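PDB 4GWI: platelet aggregation factor Sm-hPAF from Streptococcus mitis, which binds fucosylated Lewis glycans through this lectin domain and, as a cholesterol-dependent cytolysin, probably forms pores in cholesterol-containing host membranes. Local coordinates for residues 29-41 with 134-146. The protein carries 2 engineered substitutions. Numbering follows the deposited sequence.
Unlike the reference sequence in segment 29-41: T30 (reference Ala). With CA (calcium ion), chain F.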
ATOM      1  N   ALA A  29      -9.097  -6.510   1.059  1.00 16.03           N
ATOM      2  CA  ALA A  29      -7.810  -5.899   1.375  1.00 15.30           C
ATOM      3  C   ALA A  29      -6.648  -6.893   1.227  1.00 15.14           C
ATOM      4  O   ALA A  29      -5.554  -6.473   0.861  1.00 15.91           O
ATOM      5  CB  ALA A  29      -7.799  -5.414   2.856  1.00 17.45           C
ATOM      6  N   THR A  30      -6.949  -8.167   1.430  1.00 15.93           N
ATOM      7  CA  THR A  30      -5.853  -9.182   1.343  1.00 15.03           C
ATOM      8  C   THR A  30      -5.405  -9.361  -0.112  1.00 16.27           C
ATOM      9  O   THR A  30      -4.307  -9.899  -0.320  1.00 17.18           O
ATOM     10  CB  THR A  30      -6.273 -10.518   1.916  1.00 17.31           C
ATOM     11  OG1 THR A  30      -7.568 -10.883   1.407  1.00 20.58           O
ATOM     12  CG2 THR A  30      -6.412 -10.432   3.379  1.00 21.50           C
ATOM     13  N   ARG A  31      -6.128  -8.797  -1.087  1.00 15.31           N
ATOM     14  CA  ARG A  31      -5.601  -8.906  -2.493  1.00 14.94           C
ATOM     15  C   ARG A  31      -4.332  -8.154  -2.728  1.00 15.48           C
ATOM     16  O   ARG A  31      -3.593  -8.376  -3.722  1.00 15.95           O
ATOM     17  CB  ARG A  31      -6.677  -8.416  -3.449  1.00 15.35           C
ATOM     18  CG  ARG A  31      -7.859  -9.382  -3.487  1.00 15.90           C
ATOM     19  CD  ARG A  31      -8.943  -8.743  -4.364  1.00 15.46           C
ATOM     20  NE  ARG A  31     -10.078  -9.730  -4.422  1.00 16.13           N
ATOM     21  CZ  ARG A  31     -11.080  -9.569  -5.310  1.00 16.62           C
ATOM     22  NH1 ARG A  31     -12.054 -10.543  -5.392  1.00 16.54           N
ATOM     23  NH2 ARG A  31     -11.164  -8.481  -6.105  1.00 16.65           N
ATOM     24  N   ALA A  32      -3.966  -7.174  -1.856  1.00 15.06           N
ATOM     25  CA  ALA A  32      -2.718  -6.449  -2.082  1.00 15.73           C
ATOM     26  C   ALA A  32      -1.513  -7.131  -1.423  1.00 15.19           C
ATOM     27  O   ALA A  32      -0.406  -6.659  -1.607  1.00 17.12           O
ATOM     28  CB  ALA A  32      -2.859  -4.953  -1.505  1.00 17.07           C
ATOM     29  N   VAL A  33      -1.785  -8.242  -0.723  1.00 14.44           N
ATOM     30  CA  VAL A  33      -0.642  -9.018  -0.167  1.00 16.11           C
ATOM     31  C   VAL A  33      -0.746 -10.514  -0.539  1.00 17.80           C
ATOM     32  O   VAL A  33      -0.207 -11.403   0.140  1.00 18.32           O
ATOM     33  CB  VAL A  33      -0.493  -8.828   1.393  1.00 17.17           C
ATOM     34  CG1 VAL A  33      -0.052  -7.359   1.640  1.00 16.84           C
ATOM     35  CG2 VAL A  33      -1.794  -9.225   2.101  1.00 19.40           C
ATOM     36  N   ASP A  34      -1.335 -10.745  -1.718  1.00 16.36           N
ATOM     37  CA  ASP A  34      -1.524 -12.142  -2.116  1.00 16.10           C
ATOM     38  C   ASP A  34      -0.409 -12.627  -3.027  1.00 17.53           C
ATOM     39  O   ASP A  34      -0.565 -13.795  -3.541  1.00 20.30           O
ATOM     40  CB  ASP A  34      -2.919 -12.319  -2.801  1.00 16.51           C
ATOM     41  CG  ASP A  34      -3.030 -11.558  -4.112  1.00 17.62           C
ATOM     42  OD1 ASP A  34      -2.163 -10.832  -4.545  1.00 17.82           O
ATOM     43  OD2 ASP A  34      -4.124 -11.760  -4.757  1.00 20.46           O
ATOM     44  N   GLY A  35       0.649 -11.868  -3.272  1.00 16.42           N
ATOM     45  CA  GLY A  35       1.770 -12.350  -4.066  1.00 18.39           C
ATOM     46  C   GLY A  35       1.484 -12.298  -5.516  1.00 19.77           C
ATOM     47  O   GLY A  35       2.232 -12.953  -6.323  1.00 22.59           O
ATOM     48  N   ASN A  36       0.550 -11.452  -5.971  1.00 17.93           N
ATOM     49  CA  ASN A  36       0.219 -11.325  -7.391  1.00 17.05           C
ATOM     50  C   ASN A  36       0.080  -9.880  -7.740  1.00 17.77           C
ATOM     51  O   ASN A  36      -0.894  -9.194  -7.223  1.00 17.72           O
ATOM     52  CB  ASN A  36      -1.121 -12.071  -7.591  1.00 17.69           C
ATOM     53  CG  ASN A  36      -1.511 -12.120  -9.075  1.00 17.56           C
ATOM     54  OD1 ASN A  36      -0.931 -11.439  -9.910  1.00 18.43           O
ATOM     55  ND2 ASN A  36      -2.590 -12.922  -9.340  1.00 20.32           N
ATOM     56  N   VAL A  37       0.976  -9.322  -8.540  1.00 17.00           N
ATOM     57  CA  VAL A  37       0.930  -7.903  -8.920  1.00 16.35           C
ATOM     58  C   VAL A  37       0.017  -7.565 -10.118  1.00 17.38           C
ATOM     59  O   VAL A  37      -0.020  -6.434 -10.560  1.00 19.54           O
ATOM     60  CB  VAL A  37       2.327  -7.310  -9.164  1.00 17.56           C
ATOM     61  CG1 VAL A  37       3.199  -7.545  -7.923  1.00 20.12           C
ATOM     62  CG2 VAL A  37       2.994  -7.986 -10.451  1.00 18.89           C
ATOM     63  N   ASP A  38      -0.652  -8.609 -10.656  1.00 17.92           N
ATOM     64  CA  ASP A  38      -1.577  -8.362 -11.807  1.00 19.29           C
ATOM     65  C   ASP A  38      -2.524  -7.221 -11.526  1.00 18.23           C
ATOM     66  O   ASP A  38      -3.268  -7.283 -10.539  1.00 18.89           O
ATOM     67  CB  ASP A  38      -2.363  -9.674 -12.096  1.00 19.44           C
ATOM     68  CG  ASP A  38      -3.110  -9.613 -13.407  1.00 20.04           C
ATOM     69  OD1 ASP A  38      -3.302 -10.733 -13.995  1.00 22.78           O
ATOM     70  OD2 ASP A  38      -3.559  -8.559 -13.849  1.00 21.97           O
ATOM     71  N   SER A  39      -2.444  -6.179 -12.367  1.00 19.64           N
ATOM     72  CA  SER A  39      -3.159  -4.965 -12.091  1.00 17.29           C
ATOM     73  C   SER A  39      -4.555  -4.819 -12.676  1.00 17.41           C
ATOM     74  O   SER A  39      -5.219  -3.780 -12.544  1.00 20.03           O
ATOM     75  CB  SER A  39      -2.271  -3.795 -12.477  1.00 21.08           C
ATOM     76  OG  SER A  39      -2.175  -3.773 -13.917  1.00 23.09           O
ATOM     77  N   ASP A  40      -5.006  -5.906 -13.326  1.00 17.82           N
ATOM     78  CA  ASP A  40      -6.329  -5.841 -13.959  1.00 18.96           C
ATOM     79  C   ASP A  40      -7.355  -6.288 -12.934  1.00 16.82           C
ATOM     80  O   ASP A  40      -7.343  -7.414 -12.440  1.00 18.25           O
ATOM     81  CB  ASP A  40      -6.341  -6.850 -15.147  1.00 20.40           C
ATOM     82  CG  ASP A  40      -7.646  -6.786 -15.966  1.00 25.00           C
ATOM     83  OD1 ASP A  40      -7.518  -6.936 -17.282  1.00 23.50           O
ATOM     84  OD2 ASP A  40      -8.708  -6.613 -15.422  1.00 23.61           O
ATOM     85  N   TYR A  41      -8.290  -5.362 -12.612  1.00 18.13           N
ATOM     86  CA  TYR A  41      -9.282  -5.649 -11.545  1.00 17.47           C
ATOM     87  C   TYR A  41     -10.044  -6.953 -11.784  1.00 19.18           C
ATOM     88  O   TYR A  41     -10.417  -7.660 -10.899  1.00 18.64           O
ATOM     89  CB  TYR A  41     -10.295  -4.457 -11.445  1.00 17.62           C
ATOM     90  CG  TYR A  41     -11.057  -4.567 -10.145  1.00 17.09           C
ATOM     91  CD1 TYR A  41     -12.283  -5.157 -10.035  1.00 18.48           C
ATOM     92  CD2 TYR A  41     -10.455  -4.090  -8.991  1.00 18.23           C
ATOM     93  CE1 TYR A  41     -12.950  -5.308  -8.789  1.00 18.06           C
ATOM     94  CE2 TYR A  41     -11.039  -4.252  -7.731  1.00 17.94           C
ATOM     95  CZ  TYR A  41     -12.272  -4.858  -7.623  1.00 18.63           C
ATOM     96  OH  TYR A  41     -12.876  -5.028  -6.406  1.00 19.15           O
ATOM     97  N   THR A 134     -13.253   9.192  -3.199  1.00 24.98           N
ATOM     98  CA  THR A 134     -12.365   8.458  -4.131  1.00 22.98           C
ATOM     99  C   THR A 134     -12.065   7.065  -3.475  1.00 21.39           C
ATOM    100  O   THR A 134     -11.830   6.994  -2.305  1.00 23.86           O
ATOM    101  CB  THR A 134     -11.010   9.168  -4.353  1.00 25.58           C
ATOM    102  OG1 THR A 134     -11.314  10.504  -4.888  1.00 31.35           O
ATOM    103  CG2 THR A 134     -10.117   8.487  -5.376  1.00 26.03           C
ATOM    104  N   PRO A 135     -12.146   6.012  -4.267  1.00 20.25           N
ATOM    105  CA  PRO A 135     -11.824   4.661  -3.686  1.00 18.51           C
ATOM    106  C   PRO A 135     -10.343   4.402  -3.832  1.00 18.70           C
ATOM    107  O   PRO A 135      -9.696   4.880  -4.752  1.00 20.08           O
ATOM    108  CB  PRO A 135     -12.588   3.655  -4.580  1.00 19.36           C
ATOM    109  CG  PRO A 135     -12.791   4.384  -5.890  1.00 23.96           C
ATOM    110  CD  PRO A 135     -12.605   5.889  -5.675  1.00 21.94           C
ATOM    111  N   LEU A 136      -9.822   3.633  -2.857  1.00 17.50           N
ATOM    112  CA  LEU A 136      -8.396   3.204  -2.919  1.00 17.53           C
ATOM    113  C   LEU A 136      -8.401   1.746  -3.477  1.00 17.05           C
ATOM    114  O   LEU A 136      -9.010   0.854  -2.901  1.00 17.48           O
ATOM    115  CB  LEU A 136      -7.783   3.302  -1.512  1.00 17.83           C
ATOM    116  CG  LEU A 136      -6.339   2.712  -1.412  1.00 17.12           C
ATOM    117  CD1 LEU A 136      -5.372   3.451  -2.351  1.00 19.14           C
ATOM    118  CD2 LEU A 136      -5.956   2.860   0.102  1.00 17.83           C
ATOM    119  N   SER A 137      -7.607   1.594  -4.544  1.00 16.42           N
ATOM    120  CA  SER A 137      -7.351   0.272  -5.170  1.00 17.19           C
ATOM    121  C   SER A 137      -5.865   0.051  -5.342  1.00 17.64           C
ATOM    122  O   SER A 137      -5.231   0.849  -6.010  1.00 18.72           O
ATOM    123  CB  SER A 137      -8.038   0.186  -6.553  1.00 17.27           C
ATOM    124  OG  SER A 137      -9.476   0.129  -6.373  1.00 19.11           O
ATOM    125  N   LEU A 138      -5.369  -1.043  -4.795  1.00 15.93           N
ATOM    126  CA  LEU A 138      -3.947  -1.367  -4.967  1.00 16.20           C
ATOM    127  C   LEU A 138      -3.843  -2.793  -5.513  1.00 16.63           C
ATOM    128  O   LEU A 138      -4.543  -3.727  -4.998  1.00 17.03           O
ATOM    129  CB  LEU A 138      -3.273  -1.348  -3.561  1.00 17.28           C
ATOM    130  CG  LEU A 138      -3.272   0.061  -3.004  1.00 17.00           C
ATOM    131  CD1 LEU A 138      -3.105  -0.042  -1.450  1.00 18.93           C
ATOM    132  CD2 LEU A 138      -2.077   0.822  -3.580  1.00 19.47           C
ATOM    133  N   ALA A 139      -2.999  -2.980  -6.556  1.00 16.32           N
ATOM    134  CA  ALA A 139      -2.844  -4.368  -6.971  1.00 16.85           C
ATOM    135  C   ALA A 139      -1.934  -5.168  -6.045  1.00 16.50           C
ATOM    136  O   ALA A 139      -2.040  -6.333  -5.894  1.00 17.23           O
ATOM    137  CB  ALA A 139      -2.167  -4.310  -8.378  1.00 15.76           C
ATOM    138  N   GLU A 140      -0.970  -4.472  -5.405  1.00 15.81           N
ATOM    139  CA  GLU A 140      -0.061  -5.183  -4.457  1.00 15.47           C
ATOM    140  C   GLU A 140       0.718  -4.088  -3.705  1.00 16.43           C
ATOM    141  O   GLU A 140       0.981  -3.016  -4.251  1.00 17.05           O
ATOM    142  CB  GLU A 140       0.971  -6.043  -5.288  1.00 16.77           C
ATOM    143  CG  GLU A 140       1.649  -7.093  -4.370  1.00 17.60           C
ATOM    144  CD  GLU A 140       0.802  -8.329  -4.014  1.00 18.45           C
ATOM    145  OE1 GLU A 140      -0.401  -8.464  -4.325  1.00 18.36           O
ATOM    146  OE2 GLU A 140       1.350  -9.188  -3.275  1.00 18.49           O
ATOM    147  N   VAL A 141       1.015  -4.437  -2.432  1.00 16.03           N
ATOM    148  CA  VAL A 141       2.007  -3.612  -1.685  1.00 15.38           C
ATOM    149  C   VAL A 141       3.042  -4.614  -1.166  1.00 14.96           C
ATOM    150  O   VAL A 141       2.703  -5.645  -0.525  1.00 18.76           O
ATOM    151  CB  VAL A 141       1.269  -2.984  -0.470  1.00 15.72           C
ATOM    152  CG1 VAL A 141       2.321  -2.249   0.393  1.00 19.88           C
ATOM    153  CG2 VAL A 141       0.235  -1.955  -0.944  1.00 17.34           C
ATOM    154  N   GLU A 142       4.281  -4.325  -1.513  1.00 15.90           N
ATOM    155  CA  GLU A 142       5.402  -5.220  -1.070  1.00 17.10           C
ATOM    156  C   GLU A 142       6.281  -4.417  -0.121  1.00 16.77           C
ATOM    157  O   GLU A 142       6.406  -3.175  -0.279  1.00 18.50           O
ATOM    158  CB  GLU A 142       6.267  -5.623  -2.295  1.00 18.67           C
ATOM    159  CG  GLU A 142       5.419  -6.522  -3.231  1.00 20.30           C
ATOM    160  CD  GLU A 142       6.208  -6.849  -4.498  1.00 25.58           C
ATOM    161  OE1 GLU A 142       7.220  -6.189  -4.860  1.00 24.77           O
ATOM    162  OE2 GLU A 142       5.724  -7.824  -5.182  1.00 25.35           O
ATOM    163  N   VAL A 143       6.807  -5.103   0.885  1.00 16.80           N
ATOM    164  CA  VAL A 143       7.607  -4.333   1.923  1.00 17.45           C
ATOM    165  C   VAL A 143       8.919  -5.103   2.143  1.00 18.31           C
ATOM    166  O   VAL A 143       8.894  -6.346   2.222  1.00 18.95           O
ATOM    167  CB  VAL A 143       6.833  -4.342   3.238  1.00 18.18           C
ATOM    168  CG1 VAL A 143       7.681  -3.650   4.361  1.00 19.48           C
ATOM    169  CG2 VAL A 143       5.471  -3.605   3.066  1.00 17.41           C
ATOM    170  N   PHE A 144      10.036  -4.363   2.221  1.00 18.49           N
ATOM    171  CA  PHE A 144      11.360  -5.021   2.313  1.00 20.31           C
ATOM    172  C   PHE A 144      12.146  -4.448   3.483  1.00 20.57           C
ATOM    173  O   PHE A 144      12.069  -3.218   3.677  1.00 21.01           O
ATOM    174  CB  PHE A 144      12.124  -4.770   1.048  1.00 21.00           C
ATOM    175  CG  PHE A 144      11.367  -5.283  -0.191  1.00 22.25           C
ATOM    176  CD1 PHE A 144      11.454  -6.652  -0.588  1.00 22.90           C
ATOM    177  CD2 PHE A 144      10.523  -4.401  -0.888  1.00 22.73           C
ATOM    178  CE1 PHE A 144      10.692  -7.077  -1.720  1.00 22.49           C
ATOM    179  CE2 PHE A 144       9.783  -4.826  -2.044  1.00 22.11           C
ATOM    180  CZ  PHE A 144       9.850  -6.176  -2.380  1.00 21.20           C
ATOM    181  N   ARG A 145      12.840  -5.339   4.207  1.00 20.65           N
ATOM    182  CA  ARG A 145      13.697  -4.812   5.292  1.00 23.19           C
ATOM    183  C   ARG A 145      14.937  -4.116   4.776  1.00 25.52           C
ATOM    184  O   ARG A 145      15.469  -4.418   3.737  1.00 24.36           O
ATOM    185  CB  ARG A 145      14.146  -5.946   6.156  1.00 24.28           C
ATOM    186  CG  ARG A 145      13.081  -6.741   6.810  1.00 28.64           C
ATOM    187  CD  ARG A 145      13.737  -7.901   7.634  1.00 33.13           C
ATOM    188  NE  ARG A 145      12.752  -8.726   8.287  1.00 32.16           N
ATOM    189  CZ  ARG A 145      12.386  -9.958   7.918  1.00 32.82           C
ATOM    190  NH1 ARG A 145      11.402 -10.605   8.603  1.00 31.85           N
ATOM    191  NH2 ARG A 145      12.928 -10.553   6.822  1.00 34.29           N
ATOM    192  N   SER A 146      15.428  -3.150   5.537  1.00 23.37           N
ATOM    193  CA  SER A 146      16.789  -2.586   5.319  1.00 28.41           C
ATOM    194  C   SER A 146      17.815  -3.691   5.424  1.00 28.26           C
ATOM    195  O   SER A 146      17.670  -4.599   6.180  1.00 31.77           O
ATOM    196  CB  SER A 146      17.121  -1.645   6.515  1.00 33.33           C
ATOM    197  OG  SER A 146      16.198  -0.639   6.542  1.00 35.87           O
TER
HETATM  198 CA    CA F 204      -2.443  -8.623  -5.634  1.00 17.05          CA
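The backbone N of V141 donates a 2.8 Å hydrogen bond to A32 O, tying the 3-10 turn 29-32 to strand 138-145 just past the classic beta bulge that A139 and E140 form opposite Y73. This is the calcium site of the F-type lectin fold. R31 O, N36 O and A139 O supply backbone ligands, D34 OD1 and E140 OE1 supply carboxylate ones, and S45 completes the shell through its O and OG. Bridging by the ion probably offsets the repulsion between ligand oxygens such as D34 OD1 and E140 OE1, 3.0 Å apart with their carboxylate planes 27° from each other. E140 reaches the metal with CG anti to the backbone N (chi1 -164°) and a bend at chi2. A32 CB rests 4.2 Å from L138 CB and also touches V141 CG2, while V37 CG1 packs against E140, 3.8 Å from E140 CB. Further along the loop, Y41 touches a fucose of the bound glycan. The second carboxylate oxygen, E140 OE2, accepts from G35 N at 2.8 Å on its syn side, 26° out of the carboxylate plane.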